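Local coordinates for protein UDP-N-acetylglucosamine 4-epimerase (Bacillus cereus, PDB 3M2P) that probably interconverts UDP-N-acetylglucosamine and its C4 epimer, as a nucleotide-binding isomerase of the NAD(P)-dependent epimerase/dehydratase family, at residues Phe177-Leu187 against Val235-Asn245; Ile110-Trp121 against Ile260-Ser268. All coordinates share one frame; numbering follows the deposited sequence.

Contact 1. Residues Phe177-Leu187 against Val235-Asn245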
loop_
_atom_site.group_PDB
_atom_site.type_symbol
_atom_site.label_atom_id
_atom_site.label_comp_id
_atom_site.label_asym_id
_atom_site.label_seq_id
_atom_site.Cartn_x
_atom_site.Cartn_y
_atom_site.Cartn_z
ATOM N N PHE A 177 28.257 12.300 -4.173
ATOM C CA PHE A 177 28.687 13.686 -4.287
ATOM C C PHE A 177 29.440 14.114 -3.031
ATOM O O PHE A 177 30.540 14.663 -3.114
ATOM C CB PHE A 177 27.503 14.627 -4.499
ATOM C CG PHE A 177 26.813 14.456 -5.807
ATOM C CD1 PHE A 177 27.431 13.813 -6.853
ATOM C CD2 PHE A 177 25.547 14.968 -6.000
ATOM C CE1 PHE A 177 26.791 13.667 -8.062
ATOM C CE2 PHE A 177 24.906 14.827 -7.206
ATOM C CZ PHE A 177 25.529 14.176 -8.238
ATOM N N PHE A 178 28.835 13.871 -1.868
ATOM C CA PHE A 178 29.443 14.257 -0.600
ATOM C C PHE A 178 30.884 13.782 -0.543
ATOM O O PHE A 178 31.805 14.581 -0.369
ATOM C CB PHE A 178 28.675 13.676 0.585
ATOM C CG PHE A 178 27.499 14.492 1.003
ATOM C CD1 PHE A 178 27.486 15.855 0.803
ATOM C CD2 PHE A 178 26.411 13.896 1.624
ATOM C CE1 PHE A 178 26.395 16.610 1.194
ATOM C CE2 PHE A 178 25.319 14.647 2.024
ATOM C CZ PHE A 178 25.311 16.003 1.809
ATOM N N ARG A 179 31.068 12.473 -0.678
ATOM C CA ARG A 179 32.401 11.894 -0.670
ATOM C C ARG A 179 33.262 12.505 -1.767
ATOM O O ARG A 179 34.341 13.031 -1.496
ATOM C CB ARG A 179 32.343 10.367 -0.819
ATOM C CG ARG A 179 32.377 9.603 0.509
ATOM C CD ARG A 179 30.983 9.380 1.097
ATOM N NE ARG A 179 30.225 8.328 0.413
ATOM C CZ ARG A 179 30.755 7.233 -0.125
ATOM N NH1 ARG A 179 32.062 7.011 -0.050
ATOM N NH2 ARG A 179 29.973 6.351 -0.726
ATOM N N GLN A 180 32.772 12.446 -3.003
ATOM C CA GLN A 180 33.549 12.896 -4.152
ATOM C C GLN A 180 34.010 14.347 -4.001
ATOM O O GLN A 180 35.207 14.637 -4.064
ATOM C CB GLN A 180 32.775 12.665 -5.460
ATOM C CG GLN A 180 32.578 11.179 -5.781
ATOM C CD GLN A 180 31.836 10.911 -7.088
ATOM O OE1 GLN A 180 31.332 11.830 -7.744
ATOM N NE2 GLN A 180 31.762 9.633 -7.467
ATOM N N ALA A 181 33.062 15.253 -3.784
ATOM C CA ALA A 181 33.377 16.665 -3.621
ATOM C C ALA A 181 34.331 16.884 -2.451
ATOM O O ALA A 181 35.159 17.787 -2.477
ATOM C CB ALA A 181 32.099 17.467 -3.426
ATOM N N PHE A 182 34.202 16.048 -1.426
ATOM C CA PHE A 182 35.039 16.141 -0.231
ATOM C C PHE A 182 36.520 15.898 -0.523
ATOM O O PHE A 182 37.383 16.538 0.079
ATOM C CB PHE A 182 34.551 15.167 0.847
ATOM C CG PHE A 182 35.475 15.049 2.029
ATOM C CD1 PHE A 182 35.600 16.089 2.935
ATOM C CD2 PHE A 182 36.212 13.891 2.237
ATOM C CE1 PHE A 182 36.450 15.983 4.023
ATOM C CE2 PHE A 182 37.061 13.779 3.325
ATOM C CZ PHE A 182 37.180 14.826 4.219
ATOM N N HIS A 183 36.810 14.972 -1.436
ATOM C CA HIS A 183 38.186 14.728 -1.856
ATOM C C HIS A 183 38.595 15.649 -3.011
ATOM O O HIS A 183 39.657 15.473 -3.620
ATOM C CB HIS A 183 38.383 13.271 -2.266
ATOM C CG HIS A 183 38.559 12.330 -1.116
ATOM N ND1 HIS A 183 38.150 11.014 -1.162
ATOM C CD2 HIS A 183 39.097 12.514 0.114
ATOM C CE1 HIS A 183 38.433 10.427 -0.014
ATOM N NE2 HIS A 183 39.004 11.316 0.780
ATOM N N GLY A 184 37.759 16.640 -3.303
ATOM C CA GLY A 184 37.998 17.512 -4.439
ATOM C C GLY A 184 38.062 16.705 -5.725
ATOM O O GLY A 184 39.138 16.454 -6.266
ATOM N N GLU A 185 36.899 16.284 -6.207
ATOM C CA GLU A 185 36.825 15.432 -7.379
ATOM C C GLU A 185 35.593 15.731 -8.229
ATOM O O GLU A 185 34.563 16.171 -7.721
ATOM C CB GLU A 185 36.842 13.965 -6.968
ATOM C CG GLU A 185 36.880 13.033 -8.159
ATOM C CD GLU A 185 37.044 11.592 -7.751
ATOM O OE1 GLU A 185 37.616 11.360 -6.660
ATOM O OE2 GLU A 185 36.602 10.702 -8.520
ATOM N N GLN A 186 35.697 15.494 -9.528
ATOM C CA GLN A 186 34.622 15.880 -10.421
ATOM C C GLN A 186 33.340 15.089 -10.169
ATOM O O GLN A 186 33.323 13.863 -10.288
ATOM C CB GLN A 186 35.047 15.743 -11.882
ATOM C CG GLN A 186 34.134 16.496 -12.832
ATOM C CD GLN A 186 34.628 16.481 -14.265
ATOM O OE1 GLN A 186 35.168 15.473 -14.736
ATOM N NE2 GLN A 186 34.440 17.604 -14.973
ATOM N N LEU A 187 32.274 15.805 -9.813
ATOM C CA LEU A 187 30.922 15.248 -9.809
ATOM C C LEU A 187 30.393 15.149 -11.245
ATOM O O LEU A 187 30.620 16.044 -12.064
ATOM C CB LEU A 187 29.985 16.126 -8.983
ATOM C CG LEU A 187 29.960 15.961 -7.464
ATOM C CD1 LEU A 187 31.338 15.667 -6.903
ATOM C CD2 LEU A 187 29.357 17.190 -6.815
ATOM N N VAL A 235 21.577 20.139 -6.715
ATOM C CA VAL A 235 22.206 19.365 -5.643
ATOM C C VAL A 235 23.730 19.383 -5.773
ATOM O O VAL A 235 24.437 19.789 -4.856
ATOM C CB VAL A 235 21.699 17.887 -5.627
ATOM C CG1 VAL A 235 22.349 17.084 -4.504
ATOM C CG2 VAL A 235 20.196 17.828 -5.506
ATOM N N ALA A 236 24.231 18.948 -6.926
ATOM C CA ALA A 236 25.670 18.886 -7.176
ATOM C C ALA A 236 26.363 20.221 -6.947
ATOM O O ALA A 236 27.386 20.278 -6.274
ATOM C CB ALA A 236 25.936 18.392 -8.580
ATOM N N ASN A 237 25.799 21.287 -7.512
ATOM C CA ASN A 237 26.325 22.643 -7.345
ATOM C C ASN A 237 26.446 23.061 -5.880
ATOM O O ASN A 237 27.489 23.544 -5.434
ATOM C CB ASN A 237 25.427 23.656 -8.057
ATOM C CG ASN A 237 25.460 23.524 -9.564
ATOM O OD1 ASN A 237 26.343 22.873 -10.134
ATOM N ND2 ASN A 237 24.493 24.156 -10.224
ATOM N N THR A 238 25.355 22.895 -5.141
ATOM C CA THR A 238 25.307 23.283 -3.747
ATOM C C THR A 238 26.336 22.505 -2.938
ATOM O O THR A 238 27.023 23.068 -2.090
ATOM C CB THR A 238 23.900 23.071 -3.168
ATOM O OG1 THR A 238 22.947 23.822 -3.937
ATOM C CG2 THR A 238 23.847 23.500 -1.703
ATOM N N ILE A 239 26.453 21.209 -3.197
ATOM C CA ILE A 239 27.490 20.428 -2.534
ATOM C C ILE A 239 28.874 20.936 -2.936
ATOM O O ILE A 239 29.731 21.161 -2.075
ATOM C CB ILE A 239 27.356 18.919 -2.813
ATOM C CG1 ILE A 239 26.171 18.359 -2.021
ATOM C CG2 ILE A 239 28.640 18.200 -2.436
ATOM C CD1 ILE A 239 25.639 17.026 -2.523
ATOM N N ASN A 240 29.071 21.131 -4.241
ATOM C CA ASN A 240 30.303 21.705 -4.785
ATOM C C ASN A 240 30.784 22.977 -4.081
ATOM O O ASN A 240 31.925 23.036 -3.630
ATOM C CB ASN A 240 30.157 21.975 -6.278
ATOM C CG ASN A 240 30.590 20.803 -7.127
ATOM O OD1 ASN A 240 30.352 20.781 -8.336
ATOM N ND2 ASN A 240 31.234 19.825 -6.503
ATOM N N ASN A 241 29.924 23.992 -3.998
ATOM C CA ASN A 241 30.280 25.237 -3.306
ATOM C C ASN A 241 30.711 24.988 -1.862
ATOM O O ASN A 241 31.853 25.253 -1.491
ATOM C CB ASN A 241 29.139 26.260 -3.351
ATOM C CG ASN A 241 28.665 26.551 -4.769
ATOM O OD1 ASN A 241 29.082 25.890 -5.729
ATOM N ND2 ASN A 241 27.781 27.542 -4.910
ATOM N N ALA A 242 29.792 24.460 -1.060
ATOM C CA ALA A 242 30.071 24.143 0.332
ATOM C C ALA A 242 31.399 23.396 0.553
ATOM O O ALA A 242 32.041 23.566 1.593
ATOM C CB ALA A 242 28.907 23.364 0.928
ATOM N N PHE A 243 31.813 22.581 -0.418
ATOM C CA PHE A 243 33.004 21.737 -0.254
ATOM C C PHE A 243 34.256 22.223 -0.991
ATOM O O PHE A 243 35.139 21.415 -1.311
ATOM C CB PHE A 243 32.715 20.309 -0.707
ATOM C CG PHE A 243 31.789 19.561 0.194
ATOM C CD1 PHE A 243 30.505 20.020 0.425
ATOM C CD2 PHE A 243 32.193 18.382 0.791
ATOM C CE1 PHE A 243 29.649 19.331 1.246
ATOM C CE2 PHE A 243 31.337 17.687 1.606
ATOM C CZ PHE A 243 30.063 18.167 1.836
ATOM N N GLY A 244 34.333 23.524 -1.264
ATOM C CA GLY A 244 35.468 24.078 -1.982
ATOM C C GLY A 244 35.748 23.404 -3.317
ATOM O O GLY A 244 36.865 23.452 -3.830
ATOM N N ASN A 245 34.725 22.780 -3.889
ATOM C CA ASN A 245 34.864 22.119 -5.176
ATOM C C ASN A 245 34.091 22.861 -6.270
ATOM O O ASN A 245 33.433 22.251 -7.114
ATOM C CB ASN A 245 34.398 20.664 -5.072
ATOM C CG ASN A 245 34.980 19.783 -6.162
ATOM O OD1 ASN A 245 36.012 20.106 -6.756
ATOM N ND2 ASN A 245 34.319 18.664 -6.430
#
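The amide of Asn-245 reaches across to the turn after helix 173-182, its ND2 donating to Glu-185 O at 2.8 Å with an N-H...O angle of 142°. The acceptor lies close to the amide plane, whereas the donor stands above the Glu-185 carbonyl plane. With CG anti to the backbone N, the amide extends toward this turn; its OD1 is held by Asn-248, so both amide ends are fixed. A Schellman motif with Gly-244 at C' closes helix 232-242: Asn-245 N bonds to Asn-240 O and Gly-244 N to Asn-241 O.

The helical segments cross at -39°, their axes 9.4 Å apart, with apolar side chains between them. Ile-239 uses both branches: CG2 meets Ala-181 CB at 3.7 Å, while the CG1-CD1 arm touches Phe-178 CE1 through CG1 (3.7 Å) and Phe-177 CB through CD1. Ala-236 CB lies over one Phe-177 ring face. The Phe-178 and Phe-243 rings are nearly parallel (23°) but slid apart, centroids 5.8 Å distant, while Val-286 of helix 282-293 touches both.

Each helix leads on to a strand of the parallel pair 187-189/249-251, a helix-over-strand layer consistent with the small C-terminal substrate-binding lobe of extended short-chain dehydrogenases/reductases.

Contact 2. Residues Ile110-Trp121 against Ile260-Ser268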
loop_
_atom_site.group_PDB
_atom_site.type_symbol
_atom_site.label_atom_id
_atom_site.label_comp_id
_atom_site.label_asym_id
_atom_site.label_seq_id
_atom_site.Cartn_x
_atom_site.Cartn_y
_atom_site.Cartn_z
ATOM N N ILE A 110 7.579 9.453 1.048
ATOM C CA ILE A 110 7.151 10.146 -0.164
ATOM C C ILE A 110 6.933 9.153 -1.304
ATOM O O ILE A 110 6.243 9.443 -2.289
ATOM C CB ILE A 110 8.200 11.234 -0.557
ATOM C CG1 ILE A 110 7.728 12.082 -1.736
ATOM C CG2 ILE A 110 9.567 10.618 -0.841
ATOM C CD1 ILE A 110 8.640 13.250 -2.006
ATOM N N SER A 111 7.514 7.969 -1.140
ATOM C CA SER A 111 7.382 6.896 -2.113
ATOM C C SER A 111 5.997 6.248 -2.099
ATOM O O SER A 111 5.796 5.180 -2.685
ATOM C CB SER A 111 8.466 5.834 -1.895
ATOM O OG SER A 111 9.758 6.399 -2.033
ATOM N N ALA A 112 5.048 6.889 -1.425
ATOM C CA ALA A 112 3.657 6.457 -1.478
ATOM C C ALA A 112 2.997 7.186 -2.631
ATOM O O ALA A 112 1.839 6.940 -2.951
ATOM C CB ALA A 112 2.943 6.778 -0.180
ATOM N N TYR A 113 3.748 8.098 -3.242
ATOM C CA TYR A 113 3.230 8.917 -4.316
ATOM C C TYR A 113 4.012 8.628 -5.584
ATOM O O TYR A 113 5.059 7.991 -5.526
ATOM C CB TYR A 113 3.393 10.384 -3.973
ATOM C CG TYR A 113 2.724 10.864 -2.699
ATOM C CD1 TYR A 113 1.349 10.868 -2.564
ATOM C CD2 TYR A 113 3.480 11.370 -1.656
ATOM C CE1 TYR A 113 0.752 11.325 -1.426
ATOM C CE2 TYR A 113 2.894 11.840 -0.516
ATOM C CZ TYR A 113 1.528 11.817 -0.396
ATOM O OH TYR A 113 0.950 12.300 0.770
ATOM N N SER A 114 3.522 9.106 -6.725
ATOM C CA SER A 114 4.199 8.857 -7.999
ATOM C C SER A 114 3.687 9.751 -9.123
ATOM O O SER A 114 4.462 10.190 -9.977
ATOM C CB SER A 114 4.062 7.386 -8.405
ATOM N N ASP A 115 2.381 10.016 -9.109
ATOM C CA ASP A 115 1.706 10.729 -10.191
ATOM C C ASP A 115 2.252 12.133 -10.372
ATOM O O ASP A 115 1.942 13.011 -9.581
ATOM C CB ASP A 115 0.203 10.798 -9.914
ATOM C CG ASP A 115 -0.606 11.190 -11.139
ATOM O OD1 ASP A 115 -0.011 11.696 -12.115
ATOM O OD2 ASP A 115 -1.842 10.997 -11.124
ATOM N N GLU A 116 3.044 12.342 -11.422
ATOM C CA GLU A 116 3.696 13.635 -11.643
ATOM C C GLU A 116 2.703 14.733 -12.023
ATOM O O GLU A 116 2.961 15.926 -11.836
ATOM C CB GLU A 116 4.818 13.522 -12.673
ATOM C CG GLU A 116 6.156 13.118 -12.059
ATOM C CD GLU A 116 7.257 12.889 -13.095
ATOM O OE1 GLU A 116 7.097 11.978 -13.946
ATOM O OE2 GLU A 116 8.284 13.614 -13.047
ATOM N N THR A 117 1.561 14.306 -12.541
ATOM C CA THR A 117 0.473 15.193 -12.918
ATOM C C THR A 117 -0.012 15.988 -11.718
ATOM O O THR A 117 -0.694 17.005 -11.858
ATOM C CB THR A 117 -0.685 14.339 -13.471
ATOM O OG1 THR A 117 -0.461 14.090 -14.863
ATOM C CG2 THR A 117 -2.060 14.998 -13.260
ATOM N N SER A 118 0.383 15.536 -10.537
ATOM C CA SER A 118 -0.324 15.867 -9.315
ATOM C C SER A 118 0.527 16.701 -8.372
ATOM O O SER A 118 0.073 17.132 -7.318
ATOM C CB SER A 118 -0.715 14.564 -8.630
ATOM O OG SER A 118 -2.081 14.574 -8.294
ATOM N N LEU A 119 1.778 16.903 -8.747
ATOM C CA LEU A 119 2.699 17.687 -7.939
ATOM C C LEU A 119 2.182 19.114 -7.718
ATOM O O LEU A 119 1.567 19.708 -8.612
ATOM C CB LEU A 119 4.077 17.707 -8.616
ATOM C CG LEU A 119 4.798 16.361 -8.684
ATOM C CD1 LEU A 119 5.669 16.276 -9.906
ATOM C CD2 LEU A 119 5.616 16.125 -7.413
ATOM N N PRO A 120 2.385 19.655 -6.509
ATOM C CA PRO A 120 2.937 18.964 -5.342
ATOM C C PRO A 120 1.880 18.082 -4.662
ATOM O O PRO A 120 0.681 18.400 -4.703
ATOM C CB PRO A 120 3.311 20.115 -4.394
ATOM C CG PRO A 120 2.917 21.380 -5.089
ATOM C CD PRO A 120 1.964 21.020 -6.170
ATOM N N TRP A 121 2.327 17.004 -4.021
ATOM C CA TRP A 121 1.412 16.063 -3.383
ATOM C C TRP A 121 1.049 16.462 -1.957
ATOM O O TRP A 121 1.926 16.729 -1.135
ATOM C CB TRP A 121 2.014 14.657 -3.372
ATOM C CG TRP A 121 2.321 14.119 -4.730
ATOM C CD1 TRP A 121 1.495 14.116 -5.811
ATOM C CD2 TRP A 121 3.532 13.484 -5.146
ATOM N NE1 TRP A 121 2.124 13.538 -6.881
ATOM C CE2 TRP A 121 3.377 13.138 -6.500
ATOM C CE3 TRP A 121 4.738 13.182 -4.507
ATOM C CZ2 TRP A 121 4.381 12.493 -7.230
ATOM C CZ3 TRP A 121 5.742 12.543 -5.240
ATOM C CH2 TRP A 121 5.554 12.209 -6.582
ATOM N N ILE A 260 14.725 9.692 -14.346
ATOM C CA ILE A 260 14.431 10.362 -13.089
ATOM C C ILE A 260 13.080 11.044 -13.129
ATOM O O ILE A 260 12.737 11.688 -14.115
ATOM C CB ILE A 260 15.507 11.399 -12.765
ATOM C CG1 ILE A 260 16.891 10.782 -12.970
ATOM C CG2 ILE A 260 15.351 11.907 -11.346
ATOM C CD1 ILE A 260 17.944 11.290 -12.006
ATOM N N HIS A 261 12.310 10.895 -12.054
ATOM C CA HIS A 261 11.006 11.549 -11.968
ATOM C C HIS A 261 10.947 12.566 -10.823
ATOM O O HIS A 261 11.746 12.503 -9.885
ATOM C CB HIS A 261 9.883 10.506 -11.863
ATOM C CG HIS A 261 9.783 9.614 -13.065
ATOM N ND1 HIS A 261 10.347 8.355 -13.111
ATOM C CD2 HIS A 261 9.207 9.809 -14.277
ATOM C CE1 HIS A 261 10.113 7.809 -14.292
ATOM N NE2 HIS A 261 9.421 8.670 -15.017
ATOM N N SER A 262 10.020 13.515 -10.909
ATOM C CA SER A 262 9.869 14.515 -9.852
ATOM C C SER A 262 9.163 13.968 -8.616
ATOM O O SER A 262 8.193 13.226 -8.724
ATOM C CB SER A 262 9.111 15.737 -10.369
ATOM O OG SER A 262 9.981 16.609 -11.058
ATOM N N SER A 263 9.651 14.337 -7.437
ATOM C CA SER A 263 8.923 14.033 -6.207
ATOM C C SER A 263 9.125 15.084 -5.121
ATOM O O SER A 263 10.224 15.283 -4.618
ATOM C CB SER A 263 9.237 12.620 -5.688
ATOM O OG SER A 263 10.624 12.412 -5.496
ATOM N N TYR A 264 8.042 15.770 -4.780
ATOM C CA TYR A 264 8.057 16.717 -3.679
ATOM C C TYR A 264 6.663 16.852 -3.117
ATOM O O TYR A 264 5.695 16.458 -3.759
ATOM C CB TYR A 264 8.595 18.081 -4.112
ATOM C CG TYR A 264 8.008 18.651 -5.392
ATOM C CD1 TYR A 264 8.635 18.438 -6.614
ATOM C CD2 TYR A 264 6.850 19.424 -5.376
ATOM C CE1 TYR A 264 8.124 18.958 -7.783
ATOM C CE2 TYR A 264 6.326 19.947 -6.547
ATOM C CZ TYR A 264 6.976 19.718 -7.750
ATOM O OH TYR A 264 6.493 20.238 -8.931
HETATM N N MSE A 265 6.556 17.412 -1.920
HETATM C CA MSE A 265 5.271 17.473 -1.243
HETATM C C MSE A 265 4.933 18.837 -0.704
HETATM O O MSE A 265 5.800 19.638 -0.371
HETATM C CB MSE A 265 5.227 16.501 -0.066
HETATM C CG MSE A 265 5.406 15.055 -0.428
HETATM SE SE MSE A 265 5.833 14.012 1.155
HETATM C CE MSE A 265 7.363 15.063 1.800
ATOM N N ASP A 266 3.633 19.047 -0.578
ATOM C CA ASP A 266 3.051 20.149 0.150
ATOM C C ASP A 266 2.981 19.749 1.627
ATOM O O ASP A 266 2.316 18.775 1.983
ATOM C CB ASP A 266 1.659 20.372 -0.424
ATOM C CG ASP A 266 0.873 21.381 0.337
ATOM O OD1 ASP A 266 1.411 21.905 1.329
ATOM O OD2 ASP A 266 -0.286 21.645 -0.056
ATOM N N SER A 267 3.683 20.470 2.493
ATOM C CA SER A 267 3.700 20.100 3.911
ATOM C C SER A 267 2.904 21.047 4.821
ATOM O O SER A 267 3.181 21.150 6.023
ATOM C CB SER A 267 5.135 19.959 4.413
ATOM O OG SER A 267 5.799 18.919 3.728
ATOM N N SER A 268 1.922 21.732 4.237
ATOM C CA SER A 268 0.997 22.565 4.987
ATOM C C SER A 268 0.545 21.868 6.271
ATOM O O SER A 268 0.854 22.323 7.372
ATOM C CB SER A 268 -0.237 22.876 4.140
ATOM O OG SER A 268 0.115 23.475 2.912
HETATM O O HOH W 1 7.213 10.048 -9.205
#
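A cis peptide joins Leu-119 to Pro-120, and both residues pack on the ring of Tyr-264. This loop, which follows strand 103-109 of the Rossmann fold, meets 260-268 through a single parallel-type beta bridge between Trp-121 and selenomethionine Met-265. The bonding shows it: Asp-266 N donates to Trp-121 O at 2.9 Å, and Trp-121 N makes a weak bond to Tyr-264 O.

One methyl group lies between two aromatic faces. Leu-119 CD2 stands 3.7 Å from the Tyr-264 ring centroid, only 6° off the ring normal, a CH-pi contact; it also lies over the centre of the Trp-121 ring. Tyr-264 has CG between its backbone N and carbonyl carbon (chi1 48°), which brings a ring whose CB points away from the loop back onto it, with Pro-120 CB at its edge, 3.7 Å from Tyr-264 CE2. The indole NE1 donates nearly in the ring plane to Asp-115 O at 2.8 Å, and Tyr-113 CB covers the face opposite Leu-119, together limiting its rotation.

The selenium of Met-265 sits at the edge of the Tyr-113 ring, 4.0 Å from its CE2, a Met-aromatic contact; the Tyr-113 hydroxyl bonds to Asn-223 and Arg-159. Ile-110 CD1 packs against the backbone of Ser-263, whose OG bonds to His-162 NE2.

At the outer end, Ser-262 N donates to Glu-116 OE2 at 2.8 Å, almost straight (177°), arriving from above the carboxylate plane. A water donates to Ser-114 O at 2.9 Å and more weakly to Ser-262 O.

How the contacts relate
Contact 1 is the more buried: 10 of its 13 touching residues are buried, against 4 of 12 in contact 2. They share no helix or strand. Contact 1 joins helices 173-182 and 232-242 in what is probably the small C-terminal lobe, 24 Å from the chain centre; contact 2, at 15 Å, ties the loop after strand 103-109, with its short 3-10 turns, to the one before helix 268-273. Contact 1 is mostly apolar helix packing with one cross-segment hydrogen bond, whereas contact 2 combines backbone pairing and a carboxylate bond with aromatic packing, a water adding only a weak bridge. Their nearest atoms are about 9 Å apart, and contact 1 is nested in the loop contact 2 closes.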